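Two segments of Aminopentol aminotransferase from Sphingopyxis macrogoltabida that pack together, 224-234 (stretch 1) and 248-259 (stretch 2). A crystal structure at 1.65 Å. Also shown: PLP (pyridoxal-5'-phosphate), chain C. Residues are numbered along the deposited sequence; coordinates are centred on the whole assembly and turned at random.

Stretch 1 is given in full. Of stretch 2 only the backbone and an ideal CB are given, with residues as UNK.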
ATOM      1  N   GLY A 224      17.912  -6.502  24.528  1.00 27.77           N
ATOM      2  CA  GLY A 224      18.255  -5.969  23.183  1.00 26.97           C
ATOM      3  C   GLY A 224      17.101  -6.045  22.173  1.00 28.69           C
ATOM      4  O   GLY A 224      17.235  -5.549  21.065  1.00 27.35           O
ATOM      5  N   ALA A 225      15.964  -6.653  22.544  1.00 24.67           N
ATOM      6  CA  ALA A 225      14.783  -6.707  21.671  1.00 23.60           C
ATOM      7  C   ALA A 225      14.273  -5.286  21.447  1.00 21.26           C
ATOM      8  O   ALA A 225      14.419  -4.454  22.321  1.00 21.29           O
ATOM      9  CB  ALA A 225      13.698  -7.533  22.296  1.00 22.73           C
ATOM     10  N   LEU A 226      13.669  -5.032  20.282  1.00 20.13           N
ATOM     11  CA  LEU A 226      13.107  -3.688  19.994  1.00 19.61           C
ATOM     12  C   LEU A 226      11.667  -3.605  20.475  1.00 18.91           C
ATOM     13  O   LEU A 226      10.857  -4.475  20.148  1.00 20.28           O
ATOM     14  CB  LEU A 226      13.159  -3.415  18.492  1.00 20.16           C
ATOM     15  CG  LEU A 226      14.541  -3.422  17.855  1.00 21.23           C
ATOM     16  CD1 LEU A 226      14.465  -2.926  16.413  1.00 22.25           C
ATOM     17  CD2 LEU A 226      15.514  -2.586  18.638  1.00 21.95           C
ATOM     18  N   LEU A 227      11.354  -2.498  21.161  1.00 18.15           N
ATOM     19  CA  LEU A 227       9.992  -2.137  21.513  1.00 19.99           C
ATOM     20  C   LEU A 227       9.366  -1.371  20.345  1.00 18.01           C
ATOM     21  O   LEU A 227       9.870  -0.327  19.941  1.00 19.22           O
ATOM     22  CB  LEU A 227       9.947  -1.281  22.781  1.00 19.19           C
ATOM     23  CG  LEU A 227       8.538  -0.903  23.231  1.00 19.92           C
ATOM     24  CD1 LEU A 227       7.678  -2.140  23.420  1.00 20.16           C
ATOM     25  CD2 LEU A 227       8.564  -0.063  24.493  1.00 21.99           C
ATOM     26  N   VAL A 228       8.276  -1.917  19.832  1.00 18.61           N
ATOM     27  CA  VAL A 228       7.564  -1.357  18.701  1.00 18.22           C
ATOM     28  C   VAL A 228       6.165  -0.948  19.171  1.00 18.39           C
ATOM     29  O   VAL A 228       5.355  -1.802  19.547  1.00 17.95           O
ATOM     30  CB  VAL A 228       7.466  -2.365  17.550  1.00 18.09           C
ATOM     31  CG1 VAL A 228       6.829  -1.703  16.337  1.00 18.69           C
ATOM     32  CG2 VAL A 228       8.825  -2.988  17.196  1.00 18.87           C
ATOM     33  N   VAL A 229       5.854   0.351  19.105  1.00 18.78           N
ATOM     34  CA  VAL A 229       4.487   0.782  19.389  1.00 17.80           C
ATOM     35  C   VAL A 229       3.755   0.931  18.059  1.00 17.47           C
ATOM     36  O   VAL A 229       4.191   1.692  17.205  1.00 19.23           O
ATOM     37  CB  VAL A 229       4.460   2.071  20.214  1.00 18.63           C
ATOM     38  CG1 VAL A 229       3.089   2.717  20.210  1.00 19.80           C
ATOM     39  CG2 VAL A 229       4.919   1.817  21.632  1.00 21.05           C
ATOM     40  N   ASP A 230       2.631   0.223  17.900  1.00 17.07           N
ATOM     41  CA  ASP A 230       1.832   0.334  16.701  1.00 16.55           C
ATOM     42  C   ASP A 230       0.814   1.462  16.897  1.00 16.89           C
ATOM     43  O   ASP A 230      -0.221   1.238  17.481  1.00 16.84           O
ATOM     44  CB  ASP A 230       1.199  -1.001  16.331  1.00 15.90           C
ATOM     45  CG  ASP A 230       0.384  -0.937  15.071  1.00 18.21           C
ATOM     46  OD1 ASP A 230       0.206   0.194  14.551  1.00 18.24           O
ATOM     47  OD2 ASP A 230      -0.149  -1.990  14.680  1.00 18.96           O
ATOM     48  N   ASP A 231       1.142   2.650  16.365  1.00 16.82           N
ATOM     49  CA  ASP A 231       0.348   3.861  16.519  1.00 16.89           C
ATOM     50  C   ASP A 231      -0.442   4.157  15.244  1.00 18.35           C
ATOM     51  O   ASP A 231      -0.867   5.319  15.054  1.00 17.24           O
ATOM     52  CB  ASP A 231       1.199   5.063  16.900  1.00 16.46           C
ATOM     53  CG  ASP A 231       0.846   5.647  18.253  1.00 18.73           C
ATOM     54  OD1 ASP A 231      -0.370   5.642  18.608  1.00 17.72           O
ATOM     55  OD2 ASP A 231       1.777   6.159  18.911  1.00 18.84           O
ATOM     56  N   VAL A 232      -0.689   3.120  14.422  1.00 16.84           N
ATOM     57  CA  VAL A 232      -1.386   3.335  13.152  1.00 16.14           C
ATOM     58  C   VAL A 232      -2.815   3.846  13.422  1.00 16.70           C
ATOM     59  O   VAL A 232      -3.333   4.702  12.673  1.00 15.73           O
ATOM     60  CB  VAL A 232      -1.368   2.061  12.279  1.00 15.98           C
ATOM     61  CG1 VAL A 232      -2.350   2.184  11.114  1.00 15.56           C
ATOM     62  CG2 VAL A 232       0.035   1.774  11.769  1.00 15.47           C
ATOM     63  N   ARG A 233      -3.473   3.270  14.439  1.00 16.15           N
ATOM     64  CA  ARG A 233      -4.834   3.588  14.748  1.00 18.85           C
ATOM     65  C   ARG A 233      -4.957   4.820  15.659  1.00 17.55           C
ATOM     66  O   ARG A 233      -5.819   5.708  15.407  1.00 17.49           O
ATOM     67  CB  ARG A 233      -5.582   2.413  15.375  1.00 19.95           C
ATOM     68  CG  ARG A 233      -7.084   2.545  15.161  1.00 22.10           C
ATOM     69  CD  ARG A 233      -7.914   1.430  15.755  1.00 24.84           C
ATOM     70  NE  ARG A 233      -7.632   0.150  15.125  1.00 26.00           N
ATOM     71  CZ  ARG A 233      -8.273  -0.988  15.376  1.00 30.25           C
ATOM     72  NH1 ARG A 233      -9.429  -0.973  16.026  1.00 28.39           N
ATOM     73  NH2 ARG A 233      -7.774  -2.136  14.933  1.00 29.17           N
ATOM     74  N   ALA A 234      -4.170   4.864  16.737  1.00 16.84           N
ATOM     75  CA  ALA A 234      -4.341   5.904  17.789  1.00 17.94           C
ATOM     76  C   ALA A 234      -3.476   7.153  17.541  1.00 17.15           C
ATOM     77  O   ALA A 234      -3.682   8.174  18.189  1.00 16.67           O
ATOM     78  CB  ALA A 234      -4.021   5.294  19.135  1.00 18.99           C
ATOM     79  N   UNK A 248       5.581   8.142  29.898  1.00 32.76           N
ATOM     80  CA  UNK A 248       7.045   8.261  30.017  1.00 32.53           C
ATOM     81  C   UNK A 248       7.791   7.061  29.436  1.00 33.77           C
ATOM     82  O   UNK A 248       8.926   6.811  29.793  1.00 33.07           O
ATOM     83  CB  UNK A 248       7.434   8.431  31.487  1.00 32.53           C
ATOM     84  N   UNK A 249       7.175   6.336  28.493  1.00 31.07           N
ATOM     85  CA  UNK A 249       7.808   5.166  27.892  1.00 31.32           C
ATOM     86  C   UNK A 249       7.995   5.434  26.396  1.00 29.20           C
ATOM     87  O   UNK A 249       6.996   5.576  25.692  1.00 29.47           O
ATOM     88  CB  UNK A 249       6.975   3.904  28.127  1.00 31.32           C
ATOM     89  N   UNK A 250       9.259   5.454  25.951  1.00 25.54           N
ATOM     90  CA  UNK A 250       9.615   5.649  24.542  1.00 27.21           C
ATOM     91  C   UNK A 250       9.952   4.316  23.892  1.00 25.53           C
ATOM     92  O   UNK A 250      10.814   3.568  24.349  1.00 24.95           O
ATOM     93  CB  UNK A 250      10.794   6.615  24.409  1.00 27.21           C
ATOM     94  N   UNK A 251       9.302   3.980  22.758  1.00 23.26           N
ATOM     95  CA  UNK A 251       9.688   2.794  22.008  1.00 21.31           C
ATOM     96  C   UNK A 251      10.993   3.011  21.219  1.00 19.92           C
ATOM     97  O   UNK A 251      11.509   4.125  21.131  1.00 20.44           O
ATOM     98  CB  UNK A 251       8.559   2.395  21.056  1.00 21.31           C
ATOM     99  N   UNK A 252      11.479   1.934  20.618  1.00 19.32           N
ATOM    100  CA  UNK A 252      12.557   1.974  19.649  1.00 22.10           C
ATOM    101  C   UNK A 252      12.012   2.280  18.247  1.00 21.53           C
ATOM    102  O   UNK A 252      12.650   3.013  17.512  1.00 22.67           O
ATOM    103  CB  UNK A 252      13.321   0.648  19.652  1.00 22.10           C
ATOM    104  N   UNK A 253      10.885   1.665  17.881  1.00 19.43           N
ATOM    105  CA  UNK A 253      10.204   1.906  16.597  1.00 19.89           C
ATOM    106  C   UNK A 253       8.758   2.268  16.907  1.00 20.55           C
ATOM    107  O   UNK A 253       8.168   1.746  17.830  1.00 19.36           O
ATOM    108  CB  UNK A 253      10.282   0.688  15.675  1.00 19.89           C
ATOM    109  N   UNK A 254       8.173   3.114  16.079  1.00 19.15           N
ATOM    110  CA  UNK A 254       6.738   3.330  16.107  1.00 20.09           C
ATOM    111  C   UNK A 254       6.232   3.331  14.663  1.00 19.58           C
ATOM    112  O   UNK A 254       6.906   3.845  13.758  1.00 18.02           O
ATOM    113  CB  UNK A 254       6.387   4.636  16.823  1.00 20.09           C
ATOM    114  N   UNK A 255       5.043   2.769  14.485  1.00 17.38           N
ATOM    115  CA  UNK A 255       4.371   2.633  13.229  1.00 17.21           C
ATOM    116  C   UNK A 255       3.192   3.606  13.197  1.00 18.05           C
ATOM    117  O   UNK A 255       2.409   3.717  14.183  1.00 18.15           O
ATOM    118  CB  UNK A 255       3.915   1.189  13.009  1.00 17.21           C
ATOM    119  N   UNK A 256       3.053   4.295  12.065  1.00 15.54           N
ATOM    120  CA  UNK A 256       2.081   5.364  11.887  1.00 16.15           C
ATOM    121  C   UNK A 256       1.378   5.183  10.545  1.00 16.06           C
ATOM    122  O   UNK A 256       1.940   4.611   9.600  1.00 14.79           O
ATOM    123  CB  UNK A 256       2.754   6.736  11.970  1.00 16.15           C
ATOM    124  N   UNK A 257       0.130   5.652  10.489  1.00 17.25           N
ATOM    125  CA  UNK A 257      -0.638   5.614   9.250  1.00 16.90           C
ATOM    126  C   UNK A 257      -1.990   6.246   9.477  1.00 17.56           C
ATOM    127  O   UNK A 257      -2.133   7.108  10.384  1.00 19.02           O
ATOM    128  CB  UNK A 257      -0.794   4.180   8.739  1.00 16.90           C
ATOM    129  N   UNK A 258      -2.936   5.868   8.626  1.00 16.47           N
ATOM    130  CA  UNK A 258      -4.348   6.319   8.604  1.00 18.72           C
ATOM    131  C   UNK A 258      -4.471   7.837   8.400  1.00 17.22           C
ATOM    132  O   UNK A 258      -4.964   8.254   7.368  1.00 17.93           O
ATOM    133  CB  UNK A 258      -5.044   5.924   9.908  1.00 18.72           C
ATOM    134  N   UNK A 259      -4.139   8.637   9.411  1.00 16.77           N
ATOM    135  CA  UNK A 259      -4.668   9.986   9.485  1.00 17.45           C
ATOM    136  C   UNK A 259      -3.592  11.063   9.403  1.00 16.81           C
ATOM    137  O   UNK A 259      -3.962  12.225   9.370  1.00 17.99           O
ATOM    138  CB  UNK A 259      -5.460  10.153  10.783  1.00 17.45           C
TER
HETATM  139  N1  PLP C 501      -2.120  -1.516  12.903  1.00 22.84           N
HETATM  140  C2  PLP C 501      -3.220  -1.043  13.527  1.00 22.56           C
HETATM  141  C2A PLP C 501      -3.246  -0.821  15.021  1.00 22.58           C
HETATM  142  C3  PLP C 501      -4.385  -0.670  12.729  1.00 23.46           C
HETATM  143  O3  PLP C 501      -5.497  -0.182  13.318  1.00 27.16           O
HETATM  144  C4  PLP C 501      -4.331  -0.830  11.258  1.00 24.14           C
HETATM  145  C4A PLP C 501      -5.529  -0.424  10.475  1.00 27.75           C
HETATM  146  C5  PLP C 501      -3.079  -1.425  10.702  1.00 22.24           C
HETATM  147  C6  PLP C 501      -2.031  -1.709  11.568  1.00 21.74           C
HETATM  148  C5A PLP C 501      -2.880  -1.672   9.207  1.00 22.22           C
HETATM  149  O4P PLP C 501      -3.045  -0.453   8.438  1.00 21.35           O
HETATM  150  P   PLP C 501      -3.593  -0.684   6.941  1.00 20.19           P
HETATM  151  O1P PLP C 501      -4.979  -1.142   7.014  1.00 21.89           O
HETATM  152  O2P PLP C 501      -2.714  -1.763   6.377  1.00 18.60           O
HETATM  153  O3P PLP C 501      -3.421   0.705   6.365  1.00 18.00           O

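Positions 253-256 of stretch 2 form a strand parallel to that of stretch 1, the two axes 20° apart, with loop before and after, so each position can be read against the neighbour it lies on. Position 248 has phi 67° and nothing of stretch 1 within reach of its CB; positive phi favours glycine, and Gly248 is found. At 249 the CA-to-CB bond points toward stretch 1 but stops short, so a long apolar chain would suit; Ile249 brings CG2 to 4.1 Å from Leu227 CD2. Position 250 points away and is constrained little by this contact; it is Glu250.

Position 251 is tight. Its CB points toward stretch 1, close to Leu227 O and to Val229 CG2, and phi is -75°. A compact apolar residue fits, and this phi admits proline. Pro251 sets its CB 3.7 Å from Val229 CG2 and 4.1 Å from Leu227 CG.

Position 252 also points toward stretch 1, near the start of the opposing strand, where the backbone N of Leu227 offers a donor. A short side chain carrying an acceptor, such as Asp, Asn, Ser or Thr, is the natural candidate. Asp252 answers with OD2, which takes a 2.9 Å hydrogen bond from Leu227 N, while its own backbone N gives one to Leu227 O at 2.9 Å.

From 253 the strand pairing takes over, and backbone hydrogen bonds fix the register whatever the side chains: 253 N to Leu227 O and Val229 N to 253 O, both 3.0 Å. The CB at 253 lies on the sheet face of Val228, 4.2 Å from Val228 CG2, so Leu, Ile, Val or Met would suit. Leu253 reaches 4.0 Å from both Val228 CG2 and Leu226 CD1 with its CD1.

Position 254 turns to the Val229 face, its CB 3.7 Å from Val229 O; several small or beta-branched residues could serve. Ser254 offers OG to the side chain of 256.

At 255 the CB returns to the face of Val228 and Asp230, with Val232 CG2 at 4.1 Å. Ala, Cys, Ser or Val looks plausible. Cys255 places SG 4.0 Å from Val228 CG1, and its N donates to Val229 O at 3.0 Å.

Position 256 points away, yet a large side chain could fold back over Asp231. Trp256 does so: Asp231 CB sits 4.2 Å from the centroid of its six-membered ring, over the face, and Trp256 NE1 donates to Ser254 OG at 2.9 Å.

At 257 an ideal CB would stand a tight 3.5 Å from Val232 CG1, and phi/psi of -178°/-157° also suits glycine; Gly257 leaves that space to the valine.

Position 258 points toward stretch 1, and the cofactor lies beyond Val232. A long chain with a terminal amine could reach it. Lys258 runs past Val232, NZ 3.6 Å from its CG1, and bonds covalently through NZ to PLP C4A, as expected of an aminotransferase. Position 259 makes no contact; it is Cys259.

Stretch 2 248-259: GIEPDLSCWGKC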
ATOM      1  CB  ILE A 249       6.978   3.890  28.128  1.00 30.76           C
ATOM      2  CG1 ILE A 249       6.786   3.603  29.617  1.00 32.22           C
ATOM      3  CG2 ILE A 249       7.613   2.707  27.404  1.00 32.39           C
ATOM      4  CD1 ILE A 249       8.056   3.198  30.321  1.00 33.97           C
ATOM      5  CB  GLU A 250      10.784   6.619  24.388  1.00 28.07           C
ATOM      6  CG  GLU A 250      10.441   8.030  24.805  1.00 31.53           C
ATOM      7  CD  GLU A 250      11.552   9.046  24.607  1.00 37.19           C
ATOM      8  OE1 GLU A 250      11.396  10.186  25.079  1.00 45.27           O
ATOM      9  OE2 GLU A 250      12.557   8.709  23.960  1.00 42.70           O
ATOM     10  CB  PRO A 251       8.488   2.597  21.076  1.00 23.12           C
ATOM     11  CG  PRO A 251       8.033   4.021  20.805  1.00 23.77           C
ATOM     12  CD  PRO A 251       8.214   4.735  22.129  1.00 23.03           C
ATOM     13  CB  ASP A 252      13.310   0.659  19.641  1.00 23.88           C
ATOM     14  CG  ASP A 252      13.846   0.349  21.033  1.00 26.14           C
ATOM     15  OD1 ASP A 252      14.455   1.246  21.593  1.00 29.69           O
ATOM     16  OD2 ASP A 252      13.552  -0.723  21.562  1.00 23.58           O
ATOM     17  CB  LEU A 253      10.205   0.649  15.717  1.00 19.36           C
ATOM     18  CG  LEU A 253      11.545  -0.007  15.376  1.00 20.40           C
ATOM     19  CD1 LEU A 253      11.332  -1.252  14.552  1.00 20.09           C
ATOM     20  CD2 LEU A 253      12.480   0.942  14.638  1.00 21.50           C
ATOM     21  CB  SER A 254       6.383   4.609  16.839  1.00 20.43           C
ATOM     22  OG  SER A 254       7.095   5.721  16.315  1.00 20.60           O
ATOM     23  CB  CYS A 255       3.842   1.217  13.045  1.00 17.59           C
ATOM     24  SG  CYS A 255       5.114  -0.072  13.129  1.00 19.36           S
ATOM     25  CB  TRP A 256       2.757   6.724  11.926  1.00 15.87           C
ATOM     26  CG  TRP A 256       3.471   7.016  13.199  1.00 17.38           C
ATOM     27  CD1 TRP A 256       4.708   6.581  13.564  1.00 19.02           C
ATOM     28  CD2 TRP A 256       3.024   7.880  14.241  1.00 17.20           C
ATOM     29  NE1 TRP A 256       5.040   7.078  14.793  1.00 19.30           N
ATOM     30  CE2 TRP A 256       4.035   7.885  15.229  1.00 17.76           C
ATOM     31  CE3 TRP A 256       1.862   8.632  14.458  1.00 17.85           C
ATOM     32  CZ2 TRP A 256       3.924   8.633  16.394  1.00 17.54           C
ATOM     33  CZ3 TRP A 256       1.754   9.361  15.619  1.00 18.33           C
ATOM     34  CH2 TRP A 256       2.759   9.341  16.580  1.00 16.78           C
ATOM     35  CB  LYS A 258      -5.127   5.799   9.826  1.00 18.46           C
ATOM     36  CG  LYS A 258      -5.441   4.303   9.716  1.00 20.69           C
ATOM     37  CD  LYS A 258      -6.287   3.646  10.806  1.00 21.82           C
ATOM     38  CE  LYS A 258      -6.783   2.248  10.423  1.00 23.25           C
ATOM     39  NZ  LYS A 258      -5.821   1.132  10.708  1.00 29.82           N
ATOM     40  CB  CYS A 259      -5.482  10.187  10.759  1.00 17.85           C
ATOM     41  SG  CYS A 259      -4.474  10.427  12.238  1.00 20.12           S
TER
HETATM   42  O   HOH W   1      -0.686   7.060  12.887  1.00 15.55           O
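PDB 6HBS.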